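Local atomic coordinates of D-glyceraldehyde dehydrogenase (NADP(+)) (Thermoplasma acidophilum, PDB entry 5IZD), a protein that oxidises D-glyceraldehyde to (R)-glycerate with NADP(+) as the electron acceptor, a step of the non-phosphorylated Entner-Doudoroff pathway, working as a homotetramer. Residues 40-45 with 209-214; 121-126 with 132-137; 255-260 with 390-395; 319-324 with 382-387. All coordinates share one frame; numbering follows the deposited sequence.

Interaction 1 of 4, residues 40-45 with 209-214; sequences DDVDRA and GDYIVE. With NAP (NADP nicotinamide-adenine-dinucleotide phosphate), chain I.
V42 and D43 of helix 39-77 meet Y211 and I212 of helix 205-214 in a helix-helix contact on the coenzyme-binding, Rossmann-like domain of the aldehyde dehydrogenase fold. The two segments run nearly alongside each other, their axes 10.3 Å apart at closest approach and 26° from parallel, which is wide enough for side chains rather than backbones to do the touching. In the middle, V42 presses its CG1 against the edge of the Y211 ring, 3.8 Å from CD2 of Y211. The same methyl reaches CG1 of I212 at 3.9 Å, and CG2 of V42 lies equally near that I212 carbon, so one valine packs against both the tyrosine and the isoleucine. With CG anti to the backbone N (chi1 -176°), Y211 stretches toward helix 39-77 and delivers its hydroxyl to the carboxylate of D43. Both carboxylate oxygens lie within hydrogen-bonding distance of OH, and the carboxylate is turned well out of the ring plane. H215 NE2 adds a weak bond to OD1 of D43, giving this acid a second, weaker partner besides the hydroxyl.

The other side of helix 205-214 serves the coenzyme. G209 packs so tightly on the adenine, its C atom 3.1 Å from N1A of NADP, that a CB here would collide with that ring nitrogen. V213 CG1 touches C2A of the adenine at 3.9 Å. D210, whose OD2 is paired with R232, accepts an almost straight hydrogen bond, 3.3 Å from adenine N6A to its OD1, with an angle of 171° at the hydrogen.

Interaction 2 of 4, residues 121-126 with 132-137; sequences EVVEGT and IFQYKV
The backbone O of E121 takes the N-H of Q134 at 2.6 Å, and E121 N returns a bond to Q134 O at 2.8 Å, closing a hydrogen-bonded antiparallel pair. Two residues on, V123 and I132 form the next such pair; the bond from V123 N to I132 O is almost straight (177°). V122 and F133 make the non-hydrogen-bonded pair between them.

On the V122 and F133 face the two side chains lie side by side and point the same way. V122 has CG1 anti to the backbone N (chi1 -177°), which puts CG1 3.9 Å from CE1 of F133 and CG2 beside CD1. Cutting V122 back to an alanine removes CG1 and CG2, which would probably leave the CD1-CE1 side of the F133 ring less supported and freer to shift. That ring also meets F133 of a second subunit, the planes steeply inclined.

The opposite face carries E121, V123, I132 and Q134. CG2 of V123 sits 3.7 Å from CB of I132, and the amide oxygen OE1 of Q134 comes to 3.7 Å from CG1 of V123, while its NE2 is bonded to N472. The E121 carboxylate finds its partners on a third subunit, where K461 and Y462 hold OE2.

The strands form a beta hairpin in the oligomerisation arm of aldehyde dehydrogenases: E121 and V122 pair with an antiparallel strand of the second subunit, so the sheet runs on across the interface.

Interaction 3 of 4, residues 255-260 with 390-395; sequences MVWKDA and RKISSV
A chi1 of -168° carries the W257 side chain away from its backbone N, and a chi2 of -115° turns the indole across to the end of strand 386-392, where its six-membered ring meets I392, S394 and V395. The ring is received differently on each side. CG2 of V395 stands over one face in a CH-pi contact, 4.0 Å from the centroid of the six-membered ring and 26° off its normal, with the two side chains crossing at about a right angle. I392 comes in at the edge, CD1 lying 4.1 Å from CE3 of W257. The backbone joins in: CH2 of W257 is 3.6 Å from the C atom of S394, where the strand gives way to helix 395-403. The face turned from V395 is covered by the aliphatic part of the neighbouring K258, whose CG lies above the rim of the indole. H290 and I420 add further cover, the histidine ring meeting the indole edge to face. Were W257 a serine, V395 and I392 would probably lose the ring they pack on, and the start of helix 395-403 its aromatic support.

No direct hydrogen bond joins the segments; a water weakly bonded to K258 NZ and S393 O makes a tenuous polar link. W257 begins a type I beta turn closed by A260 N to W257 O at 3.1 Å, and S394 is the N-cap of helix 395-403, its OG bonded to E397 N. The contact joins the beta turn after strand 252-256 to the strand-to-helix junction after strand 386-392, across strand 284-290, in the mixed sheet of the aldehyde dehydrogenase catalytic domain.

Interaction 4 of 4, residues 319-324 with 382-387; sequences GPLINK and IFAPVI
The closest CA atoms are those of L321 and A384, 7.2 Å apart across two largely irregular pieces of chain, and P385, beside A384, is the centre of an inverse gamma turn, bridged by a weak bond of 2.8 Å from V386 N to A384 O. No hydrogen bond crosses between the segments; one leucine methyl makes the contact. A chi1 of -51° sets CG of L321 beside the backbone N; CD1 continues the extended chain (chi2 173°), and the second branch, CD2, is the touching methyl. CD2 of L321 rests 4.0 Å from CD of P385, the leucine side chain meeting the proline at a slant, and 4.2 Å from CB of A384. The patch is small, 84 Å² in all, yet all three residues are buried.

Just before the turn, I382 and F383 belong by similarity to the NADP(+) site, and their backbone N atoms are each held by an oxygen of E285. On the other segment, N323 caps helix 324-339 through OD1 to A326 N, while its ND2 binds D176. L321 also packs on A326 and T330 of that helix, A384 touches T330, and P385 lies on Y274 of helix 262-274, just where strand 386-392 begins.

Interaction 1 lies beside the coenzyme, whose adenine is bound by 209-214. Interaction 4 lies on the catalytic domain: the L321 side chain is about 11 Å from NADP and about 7 Å from the W148 side chain, and 382-387 includes I382 and F383 of the NADP(+) site assigned by similarity. Interactions 3 and 4 share strand 386-392, interaction 4 at its start and interaction 3 at its end, with centres 27 Å apart. Interaction 2, nested in sequence between the two halves of interaction 1, reaches out to neighbouring subunits; its centre is 50 Å from those of interactions 3 and 4 and 36 Å from that of interaction 1.

Interaction 1 of 4, residues 40-45 with 209-214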
# COMPACT_ATOMS: atom_id res chain seq x y z
N ASP A 40 12.28 -4.77 41.50
CA ASP A 40 11.45 -3.58 41.84
C ASP A 40 11.79 -2.33 40.96
O ASP A 40 10.90 -1.53 40.64
CB ASP A 40 11.53 -3.32 43.34
CG ASP A 40 11.44 -4.63 44.15
OD1 ASP A 40 10.34 -5.16 44.40
OD2 ASP A 40 12.52 -5.17 44.47
N ASP A 41 13.04 -2.22 40.51
CA ASP A 41 13.43 -1.17 39.55
C ASP A 41 12.74 -1.36 38.18
O ASP A 41 12.27 -0.39 37.60
CB ASP A 41 14.95 -1.06 39.41
CG ASP A 41 15.62 -0.60 40.70
OD1 ASP A 41 14.99 0.17 41.48
OD2 ASP A 41 16.78 -1.06 40.97
N VAL A 42 12.67 -2.60 37.73
CA VAL A 42 11.95 -2.99 36.53
C VAL A 42 10.46 -2.64 36.61
O VAL A 42 9.93 -2.00 35.72
CB VAL A 42 12.12 -4.50 36.24
CG1 VAL A 42 11.21 -4.95 35.14
CG2 VAL A 42 13.57 -4.82 35.86
N ASP A 43 9.81 -3.08 37.68
CA ASP A 43 8.42 -2.68 37.96
C ASP A 43 8.19 -1.16 37.90
O ASP A 43 7.28 -0.74 37.19
CB ASP A 43 7.92 -3.26 39.29
CG ASP A 43 7.65 -4.75 39.21
OD1 ASP A 43 7.63 -5.33 38.12
OD2 ASP A 43 7.47 -5.39 40.25
N ARG A 44 8.99 -0.34 38.60
CA ARG A 44 8.80 1.11 38.51
C ARG A 44 8.94 1.62 37.08
O ARG A 44 8.18 2.50 36.65
CB ARG A 44 9.76 1.92 39.38
CG ARG A 44 9.49 1.86 40.87
CD ARG A 44 10.07 3.05 41.66
NE ARG A 44 11.39 3.52 41.24
CZ ARG A 44 12.56 2.91 41.48
NH1 ARG A 44 12.63 1.73 42.14
NH2 ARG A 44 13.69 3.48 41.03
N ALA A 45 9.91 1.05 36.33
CA ALA A 45 10.14 1.49 34.97
C ALA A 45 8.96 1.15 34.06
O ALA A 45 8.50 2.01 33.33
CB ALA A 45 11.46 0.93 34.43
N GLY A 209 16.19 -10.56 32.92
CA GLY A 209 15.70 -10.71 31.57
C GLY A 209 14.39 -11.44 31.49
O GLY A 209 13.41 -10.94 30.87
N ASP A 210 14.32 -12.60 32.14
CA ASP A 210 13.04 -13.35 32.21
C ASP A 210 11.96 -12.51 32.81
O ASP A 210 10.86 -12.44 32.28
CB ASP A 210 13.14 -14.63 33.01
CG ASP A 210 13.86 -15.76 32.25
OD1 ASP A 210 14.12 -15.68 31.02
OD2 ASP A 210 14.15 -16.74 32.90
N TYR A 211 12.30 -11.79 33.87
CA TYR A 211 11.31 -11.03 34.62
C TYR A 211 10.71 -9.90 33.79
O TYR A 211 9.47 -9.70 33.80
CB TYR A 211 11.95 -10.52 35.92
CG TYR A 211 10.97 -9.81 36.78
CD1 TYR A 211 10.08 -10.54 37.61
CD2 TYR A 211 10.88 -8.42 36.76
CE1 TYR A 211 9.13 -9.88 38.40
CE2 TYR A 211 9.92 -7.74 37.56
CZ TYR A 211 9.05 -8.48 38.38
OH TYR A 211 8.11 -7.80 39.14
N ILE A 212 11.56 -9.19 33.05
CA ILE A 212 11.13 -8.10 32.17
C ILE A 212 10.22 -8.65 31.07
O ILE A 212 9.15 -8.11 30.79
CB ILE A 212 12.31 -7.35 31.48
CG1 ILE A 212 13.32 -6.77 32.46
CG2 ILE A 212 11.82 -6.12 30.74
CD1 ILE A 212 14.68 -6.43 31.83
N VAL A 213 10.64 -9.73 30.44
CA VAL A 213 9.90 -10.23 29.28
C VAL A 213 8.54 -10.82 29.63
O VAL A 213 7.62 -10.64 28.86
CB VAL A 213 10.68 -11.19 28.39
CG1 VAL A 213 12.02 -10.58 27.96
CG2 VAL A 213 10.91 -12.51 29.07
N GLU A 214 8.42 -11.55 30.73
CA GLU A 214 7.09 -12.13 31.06
C GLU A 214 6.06 -11.24 31.81
O GLU A 214 4.96 -11.67 32.05
CB GLU A 214 7.29 -13.45 31.78
CG GLU A 214 7.89 -13.30 33.14
CD GLU A 214 8.34 -14.63 33.73
OE1 GLU A 214 8.67 -14.60 34.94
OE2 GLU A 214 8.33 -15.68 33.04
PA NAP I . 22.37 -12.36 24.05
O1A NAP I . 22.54 -13.19 25.28
O2A NAP I . 21.38 -12.83 23.00
O5B NAP I . 22.00 -10.83 24.51
C5B NAP I . 21.09 -9.96 23.82
C4B NAP I . 20.26 -9.13 24.82
O4B NAP I . 19.34 -9.98 25.53
C3B NAP I . 21.13 -8.49 25.92
O3B NAP I . 20.54 -7.22 26.33
C2B NAP I . 21.05 -9.49 27.04
O2B NAP I . 21.43 -8.98 28.31
C1B NAP I . 19.60 -9.89 26.96
N9A NAP I . 19.25 -11.15 27.63
C8A NAP I . 20.06 -12.19 27.97
N7A NAP I . 19.40 -13.16 28.58
C5A NAP I . 18.08 -12.71 28.59
C6A NAP I . 16.90 -13.27 29.07
N6A NAP I . 16.85 -14.48 29.65
N1A NAP I . 15.75 -12.57 28.94
C2A NAP I . 15.79 -11.35 28.37
N3A NAP I . 16.88 -10.73 27.90
C4A NAP I . 17.99 -11.49 28.03
O3 NAP I . 23.80 -12.21 23.38
PN NAP I . 25.23 -12.78 23.83
O1N NAP I . 25.65 -12.15 25.14
O2N NAP I . 26.23 -12.54 22.72
O5D NAP I . 25.00 -14.30 24.02
P2B NAP I . 22.90 -9.42 28.94
O1X NAP I . 22.97 -8.78 30.34
O2X NAP I . 23.95 -8.88 28.10
O3X NAP I . 22.96 -10.91 29.07

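Interaction 2 of 4, residues 121-126 with 132-137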
# COMPACT_ATOMS: atom_id res chain seq x y z
N GLU A 121 -6.84 2.09 7.18
CA GLU A 121 -7.58 1.79 5.96
C GLU A 121 -9.09 1.91 6.24
O GLU A 121 -9.54 1.79 7.42
CB GLU A 121 -7.17 0.41 5.38
CG GLU A 121 -5.68 0.36 5.11
CD GLU A 121 -5.16 -0.71 4.19
OE1 GLU A 121 -5.91 -1.55 3.59
OE2 GLU A 121 -3.92 -0.69 4.02
N VAL A 122 -9.83 2.19 5.18
CA VAL A 122 -11.30 2.16 5.20
C VAL A 122 -11.71 1.13 4.18
O VAL A 122 -11.31 1.21 3.00
CB VAL A 122 -11.93 3.49 4.79
CG1 VAL A 122 -13.46 3.40 4.92
CG2 VAL A 122 -11.45 4.62 5.66
N VAL A 123 -12.48 0.13 4.62
CA VAL A 123 -12.97 -0.88 3.70
C VAL A 123 -14.48 -0.95 3.67
O VAL A 123 -15.16 -0.61 4.59
CB VAL A 123 -12.27 -2.27 3.83
CG1 VAL A 123 -10.77 -2.08 4.07
CG2 VAL A 123 -12.82 -3.13 4.93
N GLU A 124 -14.99 -1.34 2.52
CA GLU A 124 -16.42 -1.62 2.32
C GLU A 124 -16.98 -2.54 3.41
O GLU A 124 -16.35 -3.53 3.73
CB GLU A 124 -16.63 -2.29 0.95
CG GLU A 124 -17.10 -1.35 -0.11
CD GLU A 124 -17.41 -2.11 -1.42
OE1 GLU A 124 -18.59 -2.19 -1.85
OE2 GLU A 124 -16.42 -2.62 -2.00
N GLY A 125 -18.16 -2.21 3.97
CA GLY A 125 -18.86 -3.09 4.89
C GLY A 125 -19.73 -4.05 4.12
O GLY A 125 -19.61 -4.16 2.91
N THR A 126 -20.60 -4.73 4.83
CA THR A 126 -21.48 -5.75 4.24
C THR A 126 -22.80 -5.20 3.77
O THR A 126 -23.61 -5.98 3.31
CB THR A 126 -21.67 -6.93 5.20
OG1 THR A 126 -22.03 -6.46 6.53
CG2 THR A 126 -20.32 -7.70 5.32
N ILE A 132 -15.97 -0.46 7.42
CA ILE A 132 -15.03 -1.02 8.38
C ILE A 132 -13.78 -0.11 8.42
O ILE A 132 -13.08 0.04 7.44
CB ILE A 132 -14.71 -2.47 8.01
CG1 ILE A 132 -15.99 -3.30 8.03
CG2 ILE A 132 -13.68 -3.07 8.99
CD1 ILE A 132 -15.79 -4.69 7.46
N PHE A 133 -13.56 0.54 9.55
CA PHE A 133 -12.43 1.46 9.70
C PHE A 133 -11.29 0.67 10.32
O PHE A 133 -11.43 0.03 11.39
CB PHE A 133 -12.84 2.66 10.53
CG PHE A 133 -13.93 3.46 9.92
CD1 PHE A 133 -13.66 4.35 8.89
CD2 PHE A 133 -15.27 3.24 10.26
CE1 PHE A 133 -14.69 5.03 8.25
CE2 PHE A 133 -16.29 3.96 9.66
CZ PHE A 133 -15.99 4.86 8.64
N GLN A 134 -10.13 0.70 9.69
CA GLN A 134 -8.97 0.03 10.29
C GLN A 134 -7.94 1.03 10.73
O GLN A 134 -7.32 1.63 9.92
CB GLN A 134 -8.43 -0.98 9.30
CG GLN A 134 -9.50 -2.01 8.98
CD GLN A 134 -9.09 -3.00 7.95
OE1 GLN A 134 -8.53 -2.64 6.92
NE2 GLN A 134 -9.38 -4.25 8.20
N TYR A 135 -7.77 1.19 12.04
CA TYR A 135 -6.84 2.17 12.59
C TYR A 135 -5.52 1.47 12.93
O TYR A 135 -5.53 0.30 13.25
CB TYR A 135 -7.36 2.78 13.90
CG TYR A 135 -8.44 3.80 13.78
CD1 TYR A 135 -9.28 3.84 12.69
CD2 TYR A 135 -8.65 4.74 14.79
CE1 TYR A 135 -10.28 4.77 12.61
CE2 TYR A 135 -9.67 5.68 14.69
CZ TYR A 135 -10.48 5.68 13.59
OH TYR A 135 -11.51 6.55 13.40
N LYS A 136 -4.43 2.20 12.88
CA LYS A 136 -3.14 1.69 13.29
C LYS A 136 -2.77 2.46 14.55
O LYS A 136 -2.74 3.70 14.51
CB LYS A 136 -2.15 1.89 12.17
CG LYS A 136 -2.15 0.70 11.24
CD LYS A 136 -1.21 0.84 10.08
CE LYS A 136 -1.56 -0.28 9.14
NZ LYS A 136 -0.72 -0.23 7.93
N VAL A 137 -2.59 1.74 15.66
CA VAL A 137 -2.40 2.34 16.98
C VAL A 137 -1.16 1.69 17.66
O VAL A 137 -0.83 0.56 17.36
CB VAL A 137 -3.62 2.15 17.89
CG1 VAL A 137 -4.82 2.85 17.34
CG2 VAL A 137 -3.94 0.68 18.12

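Interaction 3 of 4, residues 255-260 with 390-395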
# COMPACT_ATOMS: atom_id res chain seq x y z
N MET A 255 28.90 -16.83 -1.84
CA MET A 255 28.96 -17.66 -3.04
C MET A 255 29.62 -16.90 -4.19
O MET A 255 29.18 -15.81 -4.55
CB MET A 255 27.51 -18.06 -3.42
CG MET A 255 26.87 -19.00 -2.39
SD MET A 255 25.05 -19.11 -2.53
CE MET A 255 24.60 -17.53 -1.80
N VAL A 256 30.65 -17.46 -4.80
CA VAL A 256 31.42 -16.81 -5.84
C VAL A 256 31.41 -17.76 -7.04
O VAL A 256 32.09 -18.78 -7.07
CB VAL A 256 32.86 -16.53 -5.37
CG1 VAL A 256 33.66 -15.79 -6.44
CG2 VAL A 256 32.85 -15.73 -4.03
N TRP A 257 30.60 -17.40 -8.02
CA TRP A 257 30.46 -18.23 -9.22
C TRP A 257 31.71 -18.03 -10.10
O TRP A 257 32.50 -17.11 -9.85
CB TRP A 257 29.15 -17.90 -9.94
CG TRP A 257 28.82 -18.89 -10.98
CD1 TRP A 257 28.75 -18.66 -12.33
CD2 TRP A 257 28.54 -20.29 -10.79
NE1 TRP A 257 28.45 -19.82 -12.98
CE2 TRP A 257 28.29 -20.83 -12.07
CE3 TRP A 257 28.44 -21.12 -9.68
CZ2 TRP A 257 27.97 -22.19 -12.28
CZ3 TRP A 257 28.16 -22.46 -9.85
CH2 TRP A 257 27.92 -22.99 -11.16
N LYS A 258 31.94 -18.94 -11.06
CA LYS A 258 33.12 -18.89 -11.93
C LYS A 258 33.27 -17.61 -12.72
O LYS A 258 34.37 -17.27 -13.07
CB LYS A 258 33.17 -20.07 -12.93
CG LYS A 258 31.96 -20.23 -13.81
CD LYS A 258 32.19 -21.25 -14.96
CE LYS A 258 30.82 -21.68 -15.42
NZ LYS A 258 30.80 -22.78 -16.42
N ASP A 259 32.18 -16.91 -13.05
CA ASP A 259 32.31 -15.65 -13.80
C ASP A 259 32.43 -14.38 -12.91
O ASP A 259 32.31 -13.27 -13.41
CB ASP A 259 31.14 -15.52 -14.82
CG ASP A 259 29.78 -15.38 -14.13
OD1 ASP A 259 29.69 -15.48 -12.91
OD2 ASP A 259 28.76 -15.18 -14.82
N ALA A 260 32.60 -14.54 -11.62
CA ALA A 260 32.61 -13.38 -10.71
C ALA A 260 33.75 -12.41 -11.01
O ALA A 260 34.81 -12.84 -11.47
CB ALA A 260 32.74 -13.85 -9.26
N ARG A 390 34.69 -24.19 0.71
CA ARG A 390 34.42 -25.43 -0.01
C ARG A 390 34.16 -25.14 -1.48
O ARG A 390 33.66 -24.07 -1.84
CB ARG A 390 33.23 -26.16 0.60
CG ARG A 390 32.95 -27.52 -0.01
CD ARG A 390 31.50 -27.93 0.18
NE ARG A 390 31.23 -29.27 -0.31
CZ ARG A 390 30.72 -29.54 -1.51
NH1 ARG A 390 30.41 -28.56 -2.34
NH2 ARG A 390 30.52 -30.80 -1.88
N LYS A 391 34.50 -26.10 -2.33
CA LYS A 391 34.31 -25.96 -3.80
C LYS A 391 32.86 -26.16 -4.14
O LYS A 391 32.16 -26.88 -3.44
CB LYS A 391 35.10 -27.00 -4.59
CG LYS A 391 36.59 -26.74 -4.62
CD LYS A 391 37.41 -27.89 -5.19
CE LYS A 391 38.86 -27.66 -4.86
NZ LYS A 391 39.65 -28.70 -5.57
N ILE A 392 32.43 -25.50 -5.21
CA ILE A 392 31.20 -25.85 -5.87
C ILE A 392 31.41 -25.96 -7.42
O ILE A 392 32.41 -25.46 -7.97
CB ILE A 392 30.06 -24.86 -5.57
CG1 ILE A 392 30.48 -23.44 -6.01
CG2 ILE A 392 29.63 -24.94 -4.10
CD1 ILE A 392 29.40 -22.40 -5.93
N SER A 393 30.44 -26.61 -8.10
CA SER A 393 30.49 -26.85 -9.56
C SER A 393 29.13 -26.82 -10.34
O SER A 393 29.12 -26.95 -11.56
CB SER A 393 31.17 -28.20 -9.83
OG SER A 393 30.41 -29.25 -9.28
N SER A 394 28.02 -26.66 -9.63
CA SER A 394 26.74 -26.45 -10.25
C SER A 394 25.88 -25.48 -9.45
O SER A 394 26.02 -25.33 -8.22
CB SER A 394 26.03 -27.79 -10.50
OG SER A 394 25.11 -28.14 -9.51
N VAL A 395 25.01 -24.81 -10.18
CA VAL A 395 24.07 -23.83 -9.65
C VAL A 395 23.08 -24.47 -8.71
O VAL A 395 22.79 -23.92 -7.64
CB VAL A 395 23.31 -23.12 -10.81
CG1 VAL A 395 22.22 -22.22 -10.26
CG2 VAL A 395 24.30 -22.28 -11.63
O HOH W 1 30.27 -24.74 -13.85

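Interaction 4 of 4, residues 319-324 with 382-387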
# COMPACT_ATOMS: atom_id res chain seq x y z
N GLY A 319 39.33 -5.13 15.12
CA GLY A 319 39.33 -5.09 16.58
C GLY A 319 39.30 -6.42 17.29
O GLY A 319 39.34 -7.48 16.67
N PRO A 320 39.21 -6.37 18.62
CA PRO A 320 39.14 -7.58 19.42
C PRO A 320 37.73 -8.14 19.51
O PRO A 320 36.74 -7.44 19.22
CB PRO A 320 39.59 -7.07 20.82
CG PRO A 320 39.05 -5.67 20.84
CD PRO A 320 39.35 -5.17 19.47
N LEU A 321 37.66 -9.40 19.95
CA LEU A 321 36.37 -9.94 20.42
C LEU A 321 35.92 -9.23 21.71
O LEU A 321 36.75 -8.73 22.48
CB LEU A 321 36.47 -11.44 20.64
CG LEU A 321 37.05 -12.23 19.45
CD1 LEU A 321 37.26 -13.69 19.82
CD2 LEU A 321 36.14 -12.08 18.29
N ILE A 322 34.61 -9.20 21.93
CA ILE A 322 33.99 -8.46 23.01
C ILE A 322 34.40 -8.83 24.43
O ILE A 322 34.48 -7.97 25.27
CB ILE A 322 32.43 -8.47 22.88
CG1 ILE A 322 31.76 -7.43 23.82
CG2 ILE A 322 31.83 -9.88 23.00
CD1 ILE A 322 32.17 -6.00 23.50
N ASN A 323 34.64 -10.10 24.70
CA ASN A 323 34.96 -10.50 26.07
C ASN A 323 35.73 -11.80 26.12
O ASN A 323 35.91 -12.47 25.10
CB ASN A 323 33.71 -10.52 26.97
CG ASN A 323 32.62 -11.46 26.45
OD1 ASN A 323 32.90 -12.58 26.02
ND2 ASN A 323 31.39 -11.01 26.48
N LYS A 324 36.22 -12.13 27.32
CA LYS A 324 37.00 -13.36 27.55
C LYS A 324 36.24 -14.60 27.10
O LYS A 324 36.83 -15.47 26.48
CB LYS A 324 37.46 -13.52 29.04
CG LYS A 324 38.81 -14.20 29.16
CD LYS A 324 39.36 -14.34 30.61
N ILE A 382 29.47 -18.88 14.20
CA ILE A 382 30.81 -18.67 14.78
C ILE A 382 30.95 -17.30 15.49
O ILE A 382 31.48 -17.23 16.59
CB ILE A 382 31.90 -18.81 13.65
CG1 ILE A 382 31.98 -20.27 13.21
CG2 ILE A 382 33.28 -18.36 14.15
CD1 ILE A 382 32.70 -20.51 11.89
N PHE A 383 30.56 -16.23 14.81
CA PHE A 383 30.54 -14.85 15.29
C PHE A 383 31.97 -14.37 15.67
O PHE A 383 32.18 -13.84 16.75
CB PHE A 383 29.52 -14.72 16.48
CG PHE A 383 28.62 -13.53 16.41
CD1 PHE A 383 27.66 -13.41 15.43
CD2 PHE A 383 28.69 -12.53 17.41
CE1 PHE A 383 26.77 -12.32 15.41
CE2 PHE A 383 27.82 -11.44 17.38
CZ PHE A 383 26.85 -11.33 16.38
N ALA A 384 32.95 -14.61 14.76
CA ALA A 384 34.38 -14.40 15.08
C ALA A 384 35.12 -14.48 13.74
O ALA A 384 34.49 -14.81 12.74
CB ALA A 384 34.87 -15.45 16.07
N PRO A 385 36.42 -14.13 13.68
CA PRO A 385 37.04 -13.95 12.36
C PRO A 385 37.55 -15.26 11.70
O PRO A 385 38.70 -15.35 11.27
CB PRO A 385 38.17 -12.95 12.67
CG PRO A 385 38.57 -13.34 14.04
CD PRO A 385 37.30 -13.65 14.77
N VAL A 386 36.66 -16.24 11.58
CA VAL A 386 36.99 -17.60 11.22
C VAL A 386 36.02 -18.03 10.10
O VAL A 386 34.81 -17.82 10.23
CB VAL A 386 36.75 -18.58 12.41
CG1 VAL A 386 37.10 -20.00 12.01
CG2 VAL A 386 37.50 -18.17 13.67
N ILE A 387 36.52 -18.64 9.03
CA ILE A 387 35.65 -19.12 7.98
C ILE A 387 36.26 -20.36 7.33
O ILE A 387 37.46 -20.45 7.17
CB ILE A 387 35.32 -17.99 6.96
CG1 ILE A 387 34.20 -18.41 5.98
CG2 ILE A 387 36.57 -17.58 6.17
CD1 ILE A 387 33.52 -17.25 5.27